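PDB 4ATF: beta-agarase B from Zobellia galactanivorans, which cleaves the beta-1,4 linkages of agarose at random positions along the chain, retaining the anomeric configuration and yielding mainly the tetramer. Local coordinates for residues E33-F38 / E53-D57; P43-K47 / R73-Y77. The protein carries 1 engineered substitution. All blocks are in the same frame, centred on the assembly; numbering follows the deposited sequence. Where two conformers were deposited one is given.

Contact 1: residues E33-F38 / E53-D57; sequences EISDNF and EKWDD. With NA (sodium ion), chain I.
Trp55 offers its indole N-H to the carboxylate of Asp36, NE1 lying 2.9 Å from OD2 with an angle of 155° at the hydrogen. The bond uses the anti lone pair of OD2 and runs in the indole plane, and carboxylate and ring are nearly coplanar, 18° apart. Asp36 thus serves the edge of the ring, while Phe38 comes in obliquely, its CE1 3.6 Å from Trp55 NE1; the two rings are slid so far past each other that they barely overlap. The other bridge is Lys54. Stretched out beyond CG, it carries its ammonium to two backbone carbonyls, Lys54 NZ lying 2.9 Å from Glu33 O and 2.9 Å from Ser35 O, each approached almost head-on. A second shell fixes Asp36. With CG anti to the backbone N (chi1 -164°), Asp36 has OD1 placed to accept from Phe38 N at 2.9 Å while OD2 faces the indole and also bonds Tyr40 OH. Both carboxylate oxygens of this buried side chain are therefore engaged. Ile299 and Ile101, from strands 293-306 and 96-103, pack against Trp55. Between Asp36 and Phe38, Asn37 O binds the sodium ion at 2.3 Å, in a site shared with Glu39, Gly81, Asp297 and a water. The OD1 bond defines an Asx turn, here set beside a sodium site where the loop packs on the strands of the GH16 beta-sandwich.

Contact 2: residues P43-K47 / R73-Y77; sequences PADNK and RDRSY
Bends at chi2 (-68°) and chi4 (-58°) fold the Lys47 side chain back toward the type I turn of Pro43 to Asn46 that precedes it, and its ammonium arrives at Ser76; Ser76 in turn holds OG between its backbone N and carbonyl carbon (chi1 57°), on the side where that ammonium lies. Lys47 NZ then donates to Ser76 O at 2.8 Å, from well above the carbonyl plane, and to Ser76 OG at 3.0 Å. A further bond, 3.1 Å from Lys47 NZ to Ala44 O, ties the side chain to the turn itself. Ala44 packs its methyl group against the other segment: CB sits 3.5 Å from Asp74 O and 4.0 Å from Tyr77 CB. Ala44 CA approaches Ser76 O at 3.2 Å in a CA-H...O contact, and the CA of Asp74 returns a longer one to Ala44 O, so the two backbones meet closely with little side chain between them. Beyond this, Asp57 OD2 forms a salt bridge with Lys47 NZ, and Phe51 gives the lysine a cation-pi contact. Were Lys47 an alanine, Ser76 O, Ser76 OG and Ala44 O would probably lose the donor they share, and Asp57 one of its charged mates. A buried ammonium surrounded by backbone oxygens, a hydroxyl and a carboxylate is likely to stay protonated, and here that one charge, together with the packing of Ala44, joins a surface turn to the start of strand 76-79.

In the fold
Along the chain the two contacts interleave: 33-38, then 43-47, then 53-57, then 73-77, so the loop between strand 27-31 and helix 49-54 supplies one segment to each. Their centres lie about 14 Å apart, on the same side of the chain's centre. Asp57, at the end of contact 1, joins them directly, its two carboxylate oxygens taking Arg73 and Lys47 of contact 2 in salt bridges. Segment 73-77 of contact 2 runs into strand 76-79, and Phe38 of contact 1 touches Val78 in that same strand. Together they join the loop to strands of the GH16 beta-sandwich; Tyr59, His60 and Asn61, which bind substrate, follow Asp57 closely in the chain.

Contact 1: residues E33-F38 / E53-D57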
ATOM      1  N   GLU A  33      -0.165  19.804   4.459  1.00 18.60           N
ATOM      2  CA  GLU A  33       1.054  19.839   5.280  1.00 19.72           C
ATOM      3  C   GLU A  33       1.322  18.499   5.948  1.00 18.77           C
ATOM      4  O   GLU A  33       2.426  18.245   6.404  1.00 19.42           O
ATOM      5  CB  GLU A  33       0.997  20.983   6.297  1.00 21.28           C
ATOM      6  CG  GLU A  33       1.130  22.409   5.671  0.70 24.14           C
ATOM      7  CD  GLU A  33       2.476  22.670   5.008  0.70 26.44           C
ATOM      8  OE1 GLU A  33       3.493  22.044   5.387  0.50 26.26           O
ATOM      9  OE2 GLU A  33       2.508  23.495   4.072  0.50 28.34           O
ATOM     10  N   ILE A  34       0.359  17.598   5.933  1.00 17.99           N
ATOM     11  CA  ILE A  34       0.676  16.206   6.343  1.00 17.12           C
ATOM     12  C   ILE A  34       1.553  15.380   5.358  1.00 16.66           C
ATOM     13  O   ILE A  34       2.045  14.289   5.707  1.00 16.98           O
ATOM     14  CB  ILE A  34      -0.594  15.451   6.709  1.00 18.34           C
ATOM     15  CG1 ILE A  34      -1.557  15.428   5.496  1.00 18.83           C
ATOM     16  CG2 ILE A  34      -1.236  16.130   8.018  1.00 19.96           C
ATOM     17  CD1 ILE A  34      -2.687  14.370   5.634  1.00 23.91           C
ATOM     18  N   SER A  35       1.809  15.914   4.165  1.00 14.82           N
ATOM     19  CA  SER A  35       2.751  15.297   3.227  1.00 14.67           C
ATOM     20  C   SER A  35       4.117  15.202   3.915  1.00 14.86           C
ATOM     21  O   SER A  35       4.415  15.991   4.822  1.00 15.39           O
ATOM     22  CB  SER A  35       2.892  16.197   1.991  1.00 14.10           C
ATOM     23  OG  SER A  35       1.622  16.339   1.330  1.00 12.06           O
ATOM     24  N   ASP A  36       4.979  14.319   3.463  1.00 14.36           N
ATOM     25  CA  ASP A  36       6.287  14.233   4.088  1.00 15.15           C
ATOM     26  C   ASP A  36       7.326  13.862   2.997  1.00 15.65           C
ATOM     27  O   ASP A  36       7.109  12.921   2.220  1.00 14.31           O
ATOM     28  CB  ASP A  36       6.268  13.152   5.213  1.00 14.66           C
ATOM     29  CG  ASP A  36       7.480  13.254   6.195  1.00 16.98           C
ATOM     30  OD1 ASP A  36       8.494  13.953   5.918  1.00 16.24           O
ATOM     31  OD2 ASP A  36       7.417  12.595   7.257  1.00 17.09           O
ATOM     32  N   ASN A  37       8.421  14.618   2.949  1.00 15.85           N
ATOM     33  CA  ASN A  37       9.552  14.274   2.052  1.00 16.54           C
ATOM     34  C   ASN A  37      10.746  13.632   2.763  1.00 16.61           C
ATOM     35  O   ASN A  37      11.807  13.392   2.132  1.00 16.58           O
ATOM     36  CB  ASN A  37       9.977  15.427   1.124  1.00 17.14           C
ATOM     37  CG  ASN A  37      10.603  16.585   1.865  1.00 19.88           C
ATOM     38  OD1 ASN A  37      10.405  16.751   3.048  1.00 22.32           O
ATOM     39  ND2 ASN A  37      11.373  17.400   1.148  1.00 23.06           N
ATOM     40  N   PHE A  38      10.572  13.293   4.056  1.00 16.46           N
ATOM     41  CA  PHE A  38      11.533  12.435   4.788  1.00 16.46           C
ATOM     42  C   PHE A  38      12.972  12.970   4.702  1.00 19.01           C
ATOM     43  O   PHE A  38      13.929  12.166   4.494  1.00 19.25           O
ATOM     44  CB  PHE A  38      11.455  10.954   4.274  1.00 15.32           C
ATOM     45  CG  PHE A  38      10.078  10.346   4.446  1.00 15.15           C
ATOM     46  CD1 PHE A  38       9.521  10.193   5.741  1.00 13.63           C
ATOM     47  CD2 PHE A  38       9.292   9.990   3.325  1.00 13.86           C
ATOM     48  CE1 PHE A  38       8.267   9.662   5.891  1.00 13.65           C
ATOM     49  CE2 PHE A  38       8.061   9.458   3.480  1.00 12.58           C
ATOM     50  CZ  PHE A  38       7.529   9.295   4.743  1.00 14.32           C
ATOM     51  N   GLU A  53       5.627  13.589  14.780  0.50 22.02           N
ATOM     52  CA  GLU A  53       4.538  14.542  14.512  0.50 22.23           C
ATOM     53  C   GLU A  53       3.553  13.973  13.503  0.50 21.16           C
ATOM     54  O   GLU A  53       2.345  14.134  13.662  0.50 20.03           O
ATOM     55  CB  GLU A  53       5.021  15.890  13.990  0.50 23.42           C
ATOM     56  CG  GLU A  53       3.857  16.770  13.375  0.50 25.98           C
ATOM     57  CD  GLU A  53       2.807  17.217  14.391  0.50 30.27           C
ATOM     58  OE1 GLU A  53       2.944  16.897  15.576  0.50 32.55           O
ATOM     59  OE2 GLU A  53       1.846  17.932  14.020  0.50 33.42           O
ATOM     60  N   LYS A  54       4.064  13.300  12.467  1.00 19.07           N
ATOM     61  CA  LYS A  54       3.217  12.841  11.407  1.00 18.64           C
ATOM     62  C   LYS A  54       2.945  11.350  11.406  1.00 17.35           C
ATOM     63  O   LYS A  54       1.940  10.935  10.807  1.00 17.36           O
ATOM     64  CB  LYS A  54       3.818  13.218  10.039  1.00 18.93           C
ATOM     65  CG  LYS A  54       3.802  14.734   9.828  1.00 20.84           C
ATOM     66  CD  LYS A  54       4.277  15.206   8.436  1.00 22.80           C
ATOM     67  CE  LYS A  54       4.239  16.737   8.451  1.00 23.73           C
ATOM     68  NZ  LYS A  54       4.999  17.254   7.350  1.00 24.26           N
ATOM     69  N   TRP A  55       3.796  10.530  12.032  1.00 15.84           N
ATOM     70  CA  TRP A  55       3.652   9.096  11.907  1.00 15.09           C
ATOM     71  C   TRP A  55       3.726   8.374  13.252  1.00 15.95           C
ATOM     72  O   TRP A  55       4.430   8.815  14.169  1.00 15.13           O
ATOM     73  CB  TRP A  55       4.777   8.510  11.008  1.00 14.16           C
ATOM     74  CG  TRP A  55       4.849   9.225   9.690  1.00 14.88           C
ATOM     75  CD1 TRP A  55       5.699  10.245   9.348  1.00 14.00           C
ATOM     76  CD2 TRP A  55       4.047   8.946   8.516  1.00 14.22           C
ATOM     77  NE1 TRP A  55       5.478  10.629   8.006  1.00 14.93           N
ATOM     78  CE2 TRP A  55       4.445   9.880   7.496  1.00 15.08           C
ATOM     79  CE3 TRP A  55       3.021   8.019   8.234  1.00 14.50           C
ATOM     80  CZ2 TRP A  55       3.841   9.916   6.201  1.00 12.42           C
ATOM     81  CZ3 TRP A  55       2.414   8.038   6.936  1.00 14.56           C
ATOM     82  CH2 TRP A  55       2.844   9.001   5.931  1.00 15.01           C
ATOM     83  N   ASP A  56       3.081   7.212  13.316  1.00 14.80           N
ATOM     84  CA  ASP A  56       3.352   6.224  14.387  1.00 16.41           C
ATOM     85  C   ASP A  56       4.095   5.051  13.747  1.00 15.71           C
ATOM     86  O   ASP A  56       3.717   4.639  12.602  1.00 14.83           O
ATOM     87  CB  ASP A  56       2.010   5.711  14.945  1.00 17.57           C
ATOM     88  CG  ASP A  56       2.199   4.742  16.144  1.00 21.53           C
ATOM     89  OD1 ASP A  56       3.278   4.713  16.791  1.00 19.97           O
ATOM     90  OD2 ASP A  56       1.250   3.990  16.416  1.00 27.06           O
ATOM     91  N   ASP A  57       5.116   4.483  14.420  1.00 14.30           N
ATOM     92  CA  ASP A  57       5.923   3.449  13.722  1.00 14.33           C
ATOM     93  C   ASP A  57       5.375   2.043  13.980  1.00 14.10           C
ATOM     94  O   ASP A  57       6.124   1.067  14.177  1.00 13.84           O
ATOM     95  CB  ASP A  57       7.450   3.549  14.009  1.00 14.33           C
ATOM     96  CG  ASP A  57       7.801   3.565  15.544  1.00 16.99           C
ATOM     97  OD1 ASP A  57       6.858   3.629  16.418  1.00 18.31           O
ATOM     98  OD2 ASP A  57       9.043   3.527  15.871  1.00 16.39           O
TER
HETATM   99 NA    NA I 500      12.900  12.383   0.416  1.00 14.75          NA
HETATM  100  O   HOH W   1      13.403  14.434  -0.715  1.00 29.91           O

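Contact 2: residues P43-K47 / R73-Y77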
ATOM      1  N   PRO A  43      16.337   7.747  13.754  1.00 21.65           N
ATOM      2  CA  PRO A  43      16.930   6.415  14.090  1.00 21.92           C
ATOM      3  C   PRO A  43      15.827   5.355  14.326  1.00 21.70           C
ATOM      4  O   PRO A  43      14.784   5.682  14.893  1.00 20.81           O
ATOM      5  CB  PRO A  43      17.732   6.690  15.380  1.00 23.51           C
ATOM      6  CG  PRO A  43      18.000   8.180  15.323  1.00 22.49           C
ATOM      7  CD  PRO A  43      16.780   8.798  14.689  1.00 21.71           C
ATOM      8  N   ALA A  44      16.066   4.121  13.870  1.00 21.10           N
ATOM      9  CA  ALA A  44      15.089   3.014  13.961  1.00 21.77           C
ATOM     10  C   ALA A  44      14.484   2.838  15.368  1.00 22.75           C
ATOM     11  O   ALA A  44      13.266   2.722  15.507  1.00 21.75           O
ATOM     12  CB  ALA A  44      15.733   1.673  13.471  1.00 20.00           C
ATOM     13  N   ASP A  45      15.337   2.835  16.392  1.00 24.37           N
ATOM     14  CA  ASP A  45      14.878   2.577  17.753  1.00 27.47           C
ATOM     15  C   ASP A  45      14.602   3.862  18.587  1.00 28.30           C
ATOM     16  O   ASP A  45      14.341   3.818  19.806  1.00 28.82           O
ATOM     17  CB  ASP A  45      15.852   1.648  18.445  1.00 29.14           C
ATOM     18  CG  ASP A  45      17.229   2.289  18.657  1.00 33.68           C
ATOM     19  OD1 ASP A  45      17.536   3.332  18.022  0.70 33.62           O
ATOM     20  OD2 ASP A  45      17.998   1.712  19.447  0.70 36.45           O
ATOM     21  N   ASN A  46      14.661   5.014  17.930  1.00 27.16           N
ATOM     22  CA  ASN A  46      14.469   6.280  18.651  1.00 26.08           C
ATOM     23  C   ASN A  46      14.112   7.325  17.621  1.00 24.64           C
ATOM     24  O   ASN A  46      14.942   8.110  17.205  1.00 23.02           O
ATOM     25  CB  ASN A  46      15.726   6.631  19.457  1.00 28.39           C
ATOM     26  CG  ASN A  46      15.521   7.851  20.330  0.70 30.57           C
ATOM     27  OD1 ASN A  46      16.474   8.460  20.766  0.70 33.79           O
ATOM     28  ND2 ASN A  46      14.269   8.223  20.561  0.70 29.70           N
ATOM     29  N   LYS A  47      12.849   7.281  17.171  1.00 21.95           N
ATOM     30  CA  LYS A  47      12.453   8.017  15.983  1.00 20.60           C
ATOM     31  C   LYS A  47      12.600   9.527  16.059  1.00 20.99           C
ATOM     32  O   LYS A  47      12.897  10.142  15.036  1.00 19.91           O
ATOM     33  CB  LYS A  47      11.039   7.704  15.599  1.00 20.21           C
ATOM     34  CG  LYS A  47      10.835   6.267  15.120  1.00 19.07           C
ATOM     35  CD  LYS A  47      11.549   5.990  13.751  1.00 18.35           C
ATOM     36  CE  LYS A  47      10.908   4.856  12.976  1.00 16.75           C
ATOM     37  NZ  LYS A  47      10.842   3.514  13.680  1.00 17.09           N
ATOM     38  N   ARG A  73       8.494  -1.908  15.616  1.00 15.73           N
ATOM     39  CA  ARG A  73       8.763  -0.455  15.591  1.00 16.10           C
ATOM     40  C   ARG A  73      10.173  -0.177  15.076  1.00 17.17           C
ATOM     41  O   ARG A  73      10.365   0.752  14.338  1.00 16.07           O
ATOM     42  CB  ARG A  73       8.582   0.195  16.980  1.00 16.06           C
ATOM     43  CG  ARG A  73       7.101   0.240  17.366  1.00 14.75           C
ATOM     44  CD  ARG A  73       6.898   0.816  18.743  1.00 17.26           C
ATOM     45  NE  ARG A  73       5.482   0.736  19.169  1.00 17.04           N
ATOM     46  CZ  ARG A  73       4.513   1.527  18.748  1.00 19.87           C
ATOM     47  NH1 ARG A  73       4.760   2.490  17.861  1.00 18.40           N
ATOM     48  NH2 ARG A  73       3.265   1.347  19.227  1.00 22.34           N
ATOM     49  N   ASP A  74      11.137  -1.010  15.458  1.00 17.63           N
ATOM     50  CA  ASP A  74      12.522  -0.764  15.102  1.00 18.25           C
ATOM     51  C   ASP A  74      12.982  -1.380  13.741  1.00 17.36           C
ATOM     52  O   ASP A  74      14.197  -1.476  13.470  1.00 16.31           O
ATOM     53  CB  ASP A  74      13.413  -1.217  16.268  1.00 19.22           C
ATOM     54  CG  ASP A  74      13.466  -2.748  16.430  1.00 22.67           C
ATOM     55  OD1 ASP A  74      12.780  -3.506  15.708  1.00 23.62           O
ATOM     56  OD2 ASP A  74      14.239  -3.196  17.309  1.00 27.02           O
ATOM     57  N   ARG A  75      12.018  -1.711  12.874  1.00 15.04           N
ATOM     58  CA  ARG A  75      12.369  -2.102  11.508  1.00 14.32           C
ATOM     59  C   ARG A  75      12.005  -1.003  10.478  1.00 13.78           C
ATOM     60  O   ARG A  75      12.016  -1.241   9.254  1.00 12.98           O
ATOM     61  CB  ARG A  75      11.738  -3.482  11.144  1.00 14.14           C
ATOM     62  CG  ARG A  75      12.487  -4.679  11.800  1.00 12.89           C
ATOM     63  CD  ARG A  75      13.874  -4.820  11.159  1.00 14.91           C
ATOM     64  NE  ARG A  75      14.782  -5.797  11.810  1.00 15.85           N
ATOM     65  CZ  ARG A  75      15.540  -5.524  12.893  1.00 18.18           C
ATOM     66  NH1 ARG A  75      15.536  -4.305  13.473  1.00 17.42           N
ATOM     67  NH2 ARG A  75      16.345  -6.445  13.385  1.00 16.32           N
ATOM     68  N   SER A  76      11.601   0.155  10.971  1.00 12.10           N
ATOM     69  CA  SER A  76      11.495   1.338  10.102  1.00 12.94           C
ATOM     70  C   SER A  76      12.432   2.441  10.605  1.00 13.87           C
ATOM     71  O   SER A  76      12.747   2.521  11.819  1.00 14.08           O
ATOM     72  CB  SER A  76      10.020   1.839  10.044  1.00 11.66           C
ATOM     73  OG  SER A  76       9.587   2.107  11.396  1.00 12.84           O
ATOM     74  N   TYR A  77      12.897   3.275   9.666  1.00 14.56           N
ATOM     75  CA  TYR A  77      13.714   4.450  10.034  1.00 15.03           C
ATOM     76  C   TYR A  77      13.662   5.502   8.919  1.00 15.90           C
ATOM     77  O   TYR A  77      13.088   5.249   7.850  1.00 14.89           O
ATOM     78  CB  TYR A  77      15.166   4.056  10.337  1.00 13.92           C
ATOM     79  CG  TYR A  77      15.919   3.440   9.173  1.00 17.55           C
ATOM     80  CD1 TYR A  77      15.642   2.127   8.768  1.00 19.71           C
ATOM     81  CD2 TYR A  77      16.980   4.120   8.552  1.00 20.84           C
ATOM     82  CE1 TYR A  77      16.412   1.482   7.695  1.00 22.54           C
ATOM     83  CE2 TYR A  77      17.763   3.501   7.473  1.00 23.44           C
ATOM     84  CZ  TYR A  77      17.445   2.194   7.066  1.00 23.63           C
ATOM     85  OH  TYR A  77      18.109   1.602   6.050  1.00 23.48           O
TER